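Local coordinates for protein phosphonopyruvate hydrolase (Variovorax sp., PDB 2DUA) that hydrolyses phosphonopyruvate to pyruvate and phosphate with the help of a divalent metal ion such as cobalt, magnesium or manganese, at residues Ser42-Ser47 against His237-Ala242; Ala80-Gly85 against Ser105-Glu110; Val151-Val156 against Ala180-Ile185. All coordinates share one frame; numbering follows the deposited sequence.

Contact 1: residues Ser42-Ser47 against His237-Ala242. With OXL (oxalate ion), chain C.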
loop_
_atom_site.group_PDB
_atom_site.type_symbol
_atom_site.label_atom_id
_atom_site.label_comp_id
_atom_site.label_asym_id
_atom_site.label_seq_id
_atom_site.Cartn_x
_atom_site.Cartn_y
_atom_site.Cartn_z
ATOM N N SER A 42 3.375 -17.846 4.472
ATOM C CA SER A 42 3.843 -17.773 5.844
ATOM C C SER A 42 4.008 -16.354 6.453
ATOM O O SER A 42 4.739 -15.508 5.865
ATOM C CB SER A 42 5.203 -18.487 5.888
ATOM O OG SER A 42 5.714 -18.336 7.179
ATOM N N GLY A 43 3.383 -16.100 7.619
ATOM C CA GLY A 43 3.530 -14.788 8.239
ATOM C C GLY A 43 4.938 -14.774 8.810
ATOM O O GLY A 43 5.590 -13.751 8.882
ATOM N N PHE A 44 5.421 -15.925 9.268
ATOM C CA PHE A 44 6.785 -15.938 9.828
ATOM C C PHE A 44 7.797 -15.585 8.715
ATOM O O PHE A 44 8.698 -14.760 8.931
ATOM C CB PHE A 44 7.125 -17.323 10.427
ATOM C CG PHE A 44 8.581 -17.446 10.883
ATOM C CD1 PHE A 44 9.001 -16.945 12.099
ATOM C CD2 PHE A 44 9.522 -18.040 10.045
ATOM C CE1 PHE A 44 10.352 -17.042 12.482
ATOM C CE2 PHE A 44 10.858 -18.145 10.410
ATOM C CZ PHE A 44 11.274 -17.647 11.632
ATOM N N GLU A 45 7.666 -16.206 7.527
ATOM C CA GLU A 45 8.634 -15.839 6.493
ATOM C C GLU A 45 8.488 -14.387 6.036
ATOM O O GLU A 45 9.495 -13.720 5.741
ATOM C CB GLU A 45 8.529 -16.747 5.268
ATOM C CG GLU A 45 9.096 -18.181 5.509
ATOM C CD GLU A 45 9.851 -18.692 4.264
ATOM O OE1 GLU A 45 9.725 -18.043 3.216
ATOM O OE2 GLU A 45 10.569 -19.715 4.312
ATOM N N LEU A 46 7.256 -13.882 5.920
ATOM C CA LEU A 46 7.147 -12.455 5.465
ATOM C C LEU A 46 7.722 -11.481 6.505
ATOM O O LEU A 46 8.489 -10.554 6.164
ATOM C CB LEU A 46 5.700 -12.106 5.145
ATOM C CG LEU A 46 5.534 -10.737 4.463
ATOM C CD1 LEU A 46 6.207 -10.658 3.078
ATOM C CD2 LEU A 46 4.034 -10.490 4.370
ATOM N N SER A 47 7.366 -11.661 7.779
ATOM C CA SER A 47 7.916 -10.778 8.798
ATOM C C SER A 47 9.477 -10.964 8.834
ATOM O O SER A 47 10.215 -9.987 8.990
ATOM C CB SER A 47 7.226 -11.080 10.159
ATOM O OG SER A 47 7.571 -12.388 10.547
ATOM N N HIS A 237 11.613 -22.950 5.300
ATOM C CA HIS A 237 12.846 -23.327 4.638
ATOM C C HIS A 237 13.304 -22.390 3.539
ATOM O O HIS A 237 14.502 -22.363 3.223
ATOM C CB HIS A 237 12.704 -24.753 4.115
ATOM C CG HIS A 237 12.300 -25.719 5.192
ATOM N ND1 HIS A 237 10.985 -25.903 5.568
ATOM C CD2 HIS A 237 13.054 -26.389 6.106
ATOM C CE1 HIS A 237 10.952 -26.628 6.680
ATOM N NE2 HIS A 237 12.196 -26.938 7.024
ATOM N N ALA A 238 12.385 -21.607 2.964
ATOM C CA ALA A 238 12.789 -20.723 1.859
ATOM C C ALA A 238 13.580 -19.558 2.422
ATOM O O ALA A 238 14.637 -19.192 1.876
ATOM C CB ALA A 238 11.556 -20.192 1.100
ATOM N N ILE A 239 13.077 -18.973 3.508
ATOM C CA ILE A 239 13.788 -17.842 4.068
ATOM C C ILE A 239 15.127 -18.343 4.636
ATOM O O ILE A 239 16.115 -17.646 4.571
ATOM C CB ILE A 239 12.910 -17.059 5.177
ATOM C CG1 ILE A 239 13.481 -15.661 5.433
ATOM C CG2 ILE A 239 12.868 -17.822 6.450
ATOM C CD1 ILE A 239 13.274 -14.723 4.270
ATOM N N ARG A 240 15.161 -19.567 5.171
ATOM C CA ARG A 240 16.423 -20.055 5.743
ATOM C C ARG A 240 17.457 -20.308 4.635
ATOM O O ARG A 240 18.621 -19.919 4.780
ATOM C CB ARG A 240 16.180 -21.312 6.590
ATOM C CG ARG A 240 15.508 -20.951 7.953
ATOM C CD ARG A 240 14.803 -22.218 8.542
ATOM N NE ARG A 240 15.786 -23.221 9.006
ATOM C CZ ARG A 240 15.452 -24.489 9.266
ATOM N NH1 ARG A 240 14.184 -24.889 9.104
ATOM N NH2 ARG A 240 16.369 -25.338 9.691
ATOM N N ALA A 241 17.020 -20.917 3.541
ATOM C CA ALA A 241 17.913 -21.191 2.431
ATOM C C ALA A 241 18.461 -19.845 1.880
ATOM O O ALA A 241 19.673 -19.702 1.631
ATOM C CB ALA A 241 17.145 -21.988 1.301
ATOM N N ALA A 242 17.574 -18.860 1.716
ATOM C CA ALA A 242 17.976 -17.566 1.167
ATOM C C ALA A 242 18.963 -16.879 2.094
ATOM O O ALA A 242 20.002 -16.365 1.629
ATOM C CB ALA A 242 16.746 -16.644 0.931
HETATM C C1 OXL C . 4.247 -19.603 9.731
HETATM C C2 OXL C . 3.476 -20.462 10.649
HETATM O O1 OXL C . 5.039 -20.159 8.862
HETATM O O2 OXL C . 2.502 -19.944 11.276
HETATM O O3 OXL C . 4.077 -18.371 9.840
HETATM O O4 OXL C . 3.784 -21.668 10.756
#

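Contact 2: residues Ala80-Gly85 against Ser105-Glu110. With MG (magnesium ion), chain D; OXL (oxalate ion), chain C.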
loop_
_atom_site.group_PDB
_atom_site.type_symbol
_atom_site.label_atom_id
_atom_site.label_comp_id
_atom_site.label_asym_id
_atom_site.label_seq_id
_atom_site.Cartn_x
_atom_site.Cartn_y
_atom_site.Cartn_z
ATOM N N ALA A 80 -3.021 -19.230 2.820
ATOM C CA ALA A 80 -2.647 -17.998 3.538
ATOM C C ALA A 80 -2.669 -18.097 5.031
ATOM O O ALA A 80 -3.634 -18.552 5.628
ATOM C CB ALA A 80 -3.562 -16.814 3.113
ATOM N N ASP A 81 -1.588 -17.660 5.659
ATOM C CA ASP A 81 -1.509 -17.658 7.127
ATOM C C ASP A 81 -2.145 -16.357 7.599
ATOM O O ASP A 81 -1.610 -15.281 7.303
ATOM C CB ASP A 81 -0.033 -17.659 7.518
ATOM C CG ASP A 81 0.202 -17.604 9.020
ATOM O OD1 ASP A 81 -0.740 -17.594 9.870
ATOM O OD2 ASP A 81 1.406 -17.559 9.312
ATOM N N ILE A 82 -3.287 -16.413 8.285
ATOM C CA ILE A 82 -3.866 -15.162 8.762
ATOM C C ILE A 82 -3.776 -15.026 10.297
ATOM O O ILE A 82 -4.560 -14.283 10.942
ATOM C CB ILE A 82 -5.325 -14.932 8.295
ATOM C CG1 ILE A 82 -6.253 -16.053 8.710
ATOM C CG2 ILE A 82 -5.314 -14.827 6.753
ATOM C CD1 ILE A 82 -7.792 -15.660 8.555
ATOM N N ASP A 83 -2.834 -15.744 10.884
ATOM C CA ASP A 83 -2.613 -15.665 12.350
ATOM C C ASP A 83 -3.903 -15.889 13.141
ATOM O O ASP A 83 -4.555 -16.914 12.949
ATOM C CB ASP A 83 -2.022 -14.296 12.739
ATOM C CG ASP A 83 -0.599 -14.052 12.200
ATOM O OD1 ASP A 83 -0.055 -12.970 12.511
ATOM O OD2 ASP A 83 -0.005 -14.884 11.462
ATOM N N THR A 84 -4.288 -14.951 14.022
ATOM C CA THR A 84 -5.537 -15.134 14.767
ATOM C C THR A 84 -6.775 -14.487 14.129
ATOM O O THR A 84 -7.819 -14.405 14.786
ATOM C CB THR A 84 -5.456 -14.613 16.232
ATOM O OG1 THR A 84 -5.207 -13.212 16.210
ATOM C CG2 THR A 84 -4.311 -15.272 17.005
ATOM N N GLY A 85 -6.673 -14.039 12.860
ATOM C CA GLY A 85 -7.824 -13.458 12.168
ATOM C C GLY A 85 -7.877 -11.943 12.256
ATOM O O GLY A 85 -8.868 -11.298 11.876
ATOM N N SER A 105 -6.457 -19.938 -1.843
ATOM C CA SER A 105 -7.398 -21.040 -1.853
ATOM C C SER A 105 -7.756 -21.521 -0.437
ATOM O O SER A 105 -8.694 -22.336 -0.251
ATOM C CB SER A 105 -6.844 -22.200 -2.653
ATOM O OG SER A 105 -6.860 -21.915 -4.045
ATOM N N ALA A 106 -6.996 -21.054 0.547
ATOM C CA ALA A 106 -7.270 -21.434 1.928
ATOM C C ALA A 106 -6.657 -20.433 2.885
ATOM O O ALA A 106 -5.741 -19.691 2.534
ATOM C CB ALA A 106 -6.683 -22.828 2.241
ATOM N N ILE A 107 -7.191 -20.422 4.102
ATOM C CA ILE A 107 -6.597 -19.617 5.154
ATOM C C ILE A 107 -6.356 -20.536 6.325
ATOM O O ILE A 107 -7.032 -21.567 6.468
ATOM C CB ILE A 107 -7.482 -18.378 5.579
ATOM C CG1 ILE A 107 -8.934 -18.788 5.895
ATOM C CG2 ILE A 107 -7.390 -17.316 4.470
ATOM C CD1 ILE A 107 -9.123 -19.206 7.376
ATOM N N VAL A 108 -5.346 -20.197 7.124
ATOM C CA VAL A 108 -5.027 -20.901 8.375
ATOM C C VAL A 108 -5.156 -19.849 9.494
ATOM O O VAL A 108 -4.549 -18.789 9.423
ATOM C CB VAL A 108 -3.627 -21.447 8.373
ATOM C CG1 VAL A 108 -3.302 -21.989 9.754
ATOM C CG2 VAL A 108 -3.517 -22.555 7.273
ATOM N N MET A 109 -5.989 -20.138 10.483
ATOM C CA MET A 109 -6.271 -19.241 11.594
ATOM C C MET A 109 -6.060 -20.043 12.879
ATOM O O MET A 109 -6.530 -21.150 13.003
ATOM C CB MET A 109 -7.724 -18.724 11.493
ATOM C CG MET A 109 -8.057 -17.664 12.477
ATOM S SD MET A 109 -9.707 -16.883 12.270
ATOM C CE MET A 109 -10.751 -18.221 11.998
ATOM N N GLU A 110 -5.360 -19.468 13.838
ATOM C CA GLU A 110 -5.048 -20.180 15.052
ATOM C C GLU A 110 -5.827 -19.661 16.267
ATOM O O GLU A 110 -6.285 -18.515 16.277
ATOM C CB GLU A 110 -3.553 -20.081 15.284
ATOM C CG GLU A 110 -3.113 -18.665 15.616
ATOM C CD GLU A 110 -1.634 -18.450 15.297
ATOM O OE1 GLU A 110 -0.946 -17.756 16.097
ATOM O OE2 GLU A 110 -1.164 -18.958 14.242
HETATM MG MG MG D . 2.546 -17.750 11.064
HETATM C C1 OXL C . 4.247 -19.603 9.731
HETATM C C2 OXL C . 3.476 -20.462 10.649
HETATM O O1 OXL C . 5.039 -20.159 8.862
HETATM O O2 OXL C . 2.502 -19.944 11.276
HETATM O O3 OXL C . 4.077 -18.371 9.840
HETATM O O4 OXL C . 3.784 -21.668 10.756
HETATM O O HOH W 1 -2.686 -19.435 11.709
HETATM O O HOH W 2 0.589 -17.567 12.154
HETATM O O HOH W 3 2.583 -15.504 11.266
HETATM O O HOH W 4 3.568 -17.670 12.948
#

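Contact 3: residues Val151-Val156 against Ala180-Ile185. With OXL (oxalate ion), chain C.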
loop_
_atom_site.group_PDB
_atom_site.type_symbol
_atom_site.label_atom_id
_atom_site.label_comp_id
_atom_site.label_asym_id
_atom_site.label_seq_id
_atom_site.Cartn_x
_atom_site.Cartn_y
_atom_site.Cartn_z
ATOM N N VAL A 151 -10.955 -23.194 1.343
ATOM C CA VAL A 151 -10.738 -23.999 2.536
ATOM C C VAL A 151 -10.388 -23.246 3.828
ATOM O O VAL A 151 -9.510 -22.397 3.871
ATOM C CB VAL A 151 -9.628 -25.120 2.192
ATOM C CG1 VAL A 151 -9.203 -25.901 3.432
ATOM C CG2 VAL A 151 -10.190 -26.084 1.121
ATOM N N VAL A 152 -11.078 -23.580 4.911
ATOM C CA VAL A 152 -10.797 -22.923 6.198
ATOM C C VAL A 152 -10.069 -23.927 7.093
ATOM O O VAL A 152 -10.611 -24.963 7.417
ATOM C CB VAL A 152 -12.128 -22.461 6.850
ATOM C CG1 VAL A 152 -11.845 -21.857 8.243
ATOM C CG2 VAL A 152 -12.807 -21.462 5.940
ATOM N N ILE A 153 -8.815 -23.635 7.461
ATOM C CA ILE A 153 -8.038 -24.532 8.278
ATOM C C ILE A 153 -7.882 -23.906 9.664
ATOM O O ILE A 153 -7.489 -22.777 9.778
ATOM C CB ILE A 153 -6.631 -24.771 7.684
ATOM C CG1 ILE A 153 -6.748 -25.336 6.258
ATOM C CG2 ILE A 153 -5.793 -25.738 8.599
ATOM C CD1 ILE A 153 -5.445 -25.370 5.459
ATOM N N ALA A 154 -8.274 -24.642 10.698
ATOM C CA ALA A 154 -8.164 -24.187 12.090
ATOM C C ALA A 154 -6.904 -24.806 12.698
ATOM O O ALA A 154 -6.702 -26.037 12.714
ATOM C CB ALA A 154 -9.407 -24.628 12.923
ATOM N N ARG A 155 -6.068 -23.929 13.220
ATOM C CA ARG A 155 -4.812 -24.330 13.831
ATOM C C ARG A 155 -4.966 -24.373 15.337
ATOM O O ARG A 155 -5.289 -23.360 15.981
ATOM C CB ARG A 155 -3.726 -23.335 13.470
ATOM C CG ARG A 155 -2.434 -23.628 14.196
ATOM C CD ARG A 155 -1.335 -22.801 13.528
ATOM N NE ARG A 155 -0.055 -23.040 14.178
ATOM C CZ ARG A 155 1.125 -22.956 13.543
ATOM N NH1 ARG A 155 1.189 -22.618 12.241
ATOM N NH2 ARG A 155 2.245 -23.264 14.205
ATOM N N VAL A 156 -4.749 -25.563 15.896
ATOM C CA VAL A 156 -4.897 -25.805 17.349
ATOM C C VAL A 156 -3.515 -25.644 18.046
ATOM O O VAL A 156 -2.558 -26.394 17.753
ATOM C CB VAL A 156 -5.460 -27.274 17.585
ATOM C CG1 VAL A 156 -5.466 -27.636 19.122
ATOM C CG2 VAL A 156 -6.891 -27.395 16.995
ATOM N N ALA A 180 -14.621 -26.105 10.286
ATOM C CA ALA A 180 -13.261 -26.204 9.825
ATOM C C ALA A 180 -13.132 -27.395 8.859
ATOM O O ALA A 180 -13.682 -28.496 9.100
ATOM C CB ALA A 180 -12.303 -26.344 10.995
ATOM N N ASP A 181 -12.455 -27.148 7.745
ATOM C CA ASP A 181 -12.236 -28.154 6.703
ATOM C C ASP A 181 -11.000 -29.024 7.008
ATOM O O ASP A 181 -10.830 -30.102 6.412
ATOM C CB ASP A 181 -12.033 -27.453 5.352
ATOM C CG ASP A 181 -13.274 -26.734 4.876
ATOM O OD1 ASP A 181 -14.320 -27.416 4.710
ATOM O OD2 ASP A 181 -13.243 -25.502 4.643
ATOM N N ALA A 182 -10.115 -28.532 7.890
ATOM C CA ALA A 182 -8.930 -29.311 8.244
ATOM C C ALA A 182 -8.419 -28.741 9.554
ATOM O O ALA A 182 -8.763 -27.596 9.923
ATOM C CB ALA A 182 -7.819 -29.209 7.124
ATOM N N ILE A 183 -7.634 -29.544 10.271
ATOM C CA ILE A 183 -7.128 -29.112 11.549
ATOM C C ILE A 183 -5.615 -29.180 11.481
ATOM O O ILE A 183 -5.058 -30.212 11.133
ATOM C CB ILE A 183 -7.638 -30.051 12.727
ATOM C CG1 ILE A 183 -9.187 -29.979 12.855
ATOM C CG2 ILE A 183 -6.960 -29.619 14.024
ATOM C CD1 ILE A 183 -9.725 -28.478 13.045
ATOM N N LEU A 184 -4.964 -28.078 11.802
ATOM C CA LEU A 184 -3.503 -28.053 11.776
ATOM C C LEU A 184 -3.103 -28.173 13.242
ATOM O O LEU A 184 -3.508 -27.344 14.062
ATOM C CB LEU A 184 -3.025 -26.732 11.168
ATOM C CG LEU A 184 -1.521 -26.626 10.890
ATOM C CD1 LEU A 184 -1.265 -25.431 9.990
ATOM C CD2 LEU A 184 -0.731 -26.528 12.214
ATOM N N ILE A 185 -2.334 -29.199 13.576
ATOM C CA ILE A 185 -1.913 -29.405 14.951
ATOM C C ILE A 185 -0.399 -29.232 15.022
ATOM O O ILE A 185 0.328 -29.723 14.190
ATOM C CB ILE A 185 -2.356 -30.799 15.479
ATOM C CG1 ILE A 185 -1.850 -30.966 16.898
ATOM C CG2 ILE A 185 -1.909 -31.946 14.511
ATOM C CD1 ILE A 185 -2.633 -30.067 17.907
HETATM C C1 OXL C . 4.247 -19.603 9.731
HETATM C C2 OXL C . 3.476 -20.462 10.649
HETATM O O1 OXL C . 5.039 -20.159 8.862
HETATM O O2 OXL C . 2.502 -19.944 11.276
HETATM O O3 OXL C . 4.077 -18.371 9.840
HETATM O O4 OXL C . 3.784 -21.668 10.756
#

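Contact 1: residues Ser42-Ser47 against His237-Ala242
At the N-terminal end of helix 237-256, which follows the last strand of the barrel, the carboxylate of Glu45 from the first turn of helix 43-49 meets the backbone NH of Ile239. Ile239 N donates to Glu45 OE2 at 2.7 Å in a nearly straight bond, 166° at the hydrogen, and comes to that oxygen from above the carboxylate plane. Ala238 N lies 2.9 Å from the same Glu45 OE2, and Ala238 CB flanks both carboxylate oxygens. The start of the helix would probably stabilise the negative charge of Glu45. The bend of the Glu45 chain at chi2 (-141°) brings the carboxylate to this helix start, while the Glu45 and Ile239 side chains run past one another head to tail. Glu45 CD packs on Ile239 CB at 3.6 Å. The other oxygen, Glu45 OE1, is held by His23, so both ends of the carboxylate are tied and its rotation is restricted. Phe44 CE2 only grazes Ile239 CG2 at 4.5 Å.

The N-terminal end of helix 43-49 holds the ligand. Ser42 is its N-cap: Ser42 OG accepts from Glu45 N at 2.9 Å and donates to oxalate O1 at 2.6 Å, a double role that fixes the hydroxyl. Phe44 N donates a hydrogen bond to oxalate O3 at 2.8 Å. Arg240 forms a salt bridge with Asp263 of the second subunit. Ser42, Gly43 and Phe44 belong to the substrate-binding segment, and their helix start holding an anion is part of the active site at the C-terminal end of this TIM barrel.

Contact 2: residues Ala80-Gly85 against Ser105-Glu110
Strands 78-81 and 106-110, parallel neighbours in the TIM barrel joined through helix 89-101 as a beta-alpha-beta unit, send their side chains to two different faces. Ala80 N donates to Ala106 O, Val108 N to Ala80 O and Ile82 N to Val108 O. Asp81 and Val108 lie on one face, with the metal site beyond Asp81; Ala80 and Ile107 lie on the other, toward Tyr99 of the connecting helix. On that helix-covered side Ile82 crosses Ile107 at a slant, CG2 to CG2 at 4.0 Å, and Ile82 CG1 rests near Met109 CB. CG1 of Ile82 sits between its backbone N and carbonyl carbon (chi1 57°), which lays it against Val108 O.

Past Asp81 the chain leaves the strand in a type II' turn from Ile82 to Gly85. Asp83 O accepts from Glu110 N, extending the pairing, and the extended Glu110 side chain runs alongside the turn, its CG 3.5 Å from Asp83 O. Thr84 CG2 lies across that same Glu110 CG. Next to the strand's last residue, Met109 bends at chi3, with SD 3.9 Å from Gly85 CA.

The acidic side chains converge on the magnesium site. Asp81 OD1 and Glu110 OE2 stand 4.6 Å apart, a closeness of like charges probably eased by the metal and nearby water. Asp81 OD1 accepts from Asp83 N, 39° above the carboxylate plane, closing an Asx turn. Asp83 OD2 accepts a hydrogen bond from a metal-bound water. Asp81 OD2 binds the magnesium directly at 2.1 Å; two oxalate oxygens, O2 and O3, and three waters complete its six ligands.

Contact 3: residues Val151-Val156 against Ala180-Ile185
Strands 151-156 and 182-185 pair in parallel, and Leu184 is held closely between Ala154 and Val156. Leu184 N donates to Ala154 O and Leu184 O accepts from Val156 N, both at 2.8 Å. Around these bonds Val156 CG2 crosses Ile183 CG2 at 3.7 Å, while Ala154 CB touches both Ile183 CD1 and Ala180 CB. On the other face Leu184 lies beside Arg155, pointing the same way, with CD2 3.9 Å above one face of the guanidinium, offset toward its rim. The arginine, extended from CG to NE, reaches into the active site: NH1 donates to oxalate O4 at 3.1 Å, as befits a substrate-binding residue, while NE is salt-bridged to Glu157.

Around Ala182 the fit is slacker: Ala182 O accepts from Ala154 N at 3.1 Å, but Ala182 N is buried without a partner. Partly exposed Asp181 closes the pairing again at the strand starts: its N donates to Val152 O, and its OD2 accepts from Val152 N at 2.9 Å, in an almost straight bond of 175° to the anti lone pair. Arg145 and Arg8 form salt bridges with its carboxylate.

Helix 165-177 connects the two strands in a beta-alpha-beta unit. Helix 131-144 packs on Val152 and Ala154, and strands 106-110 and 208-210 continue the barrel on either side.

How the contacts relate
All three contacts are largely buried and reach the one oxalate, but from different elements. Contacts 2 and 3 both join adjacent parallel strands of the barrel; their centres are about 9 Å apart, and Met109 O and Arg155 N, 2.8 Å apart, probably hydrogen-bond between them. Contact 1 instead sets two helices together, with the second subunit close by. Its centre lies about 21 Å from that of contact 3, on the opposite side of the chain's centre. Gly43 N hydrogen-bonds Asp81 OD2, linking contacts 1 and 2. Chemistry follows place: helix-start NH groups and a hydroxyl in contact 1, metal-binding acid in contact 2, arginine in contact 3.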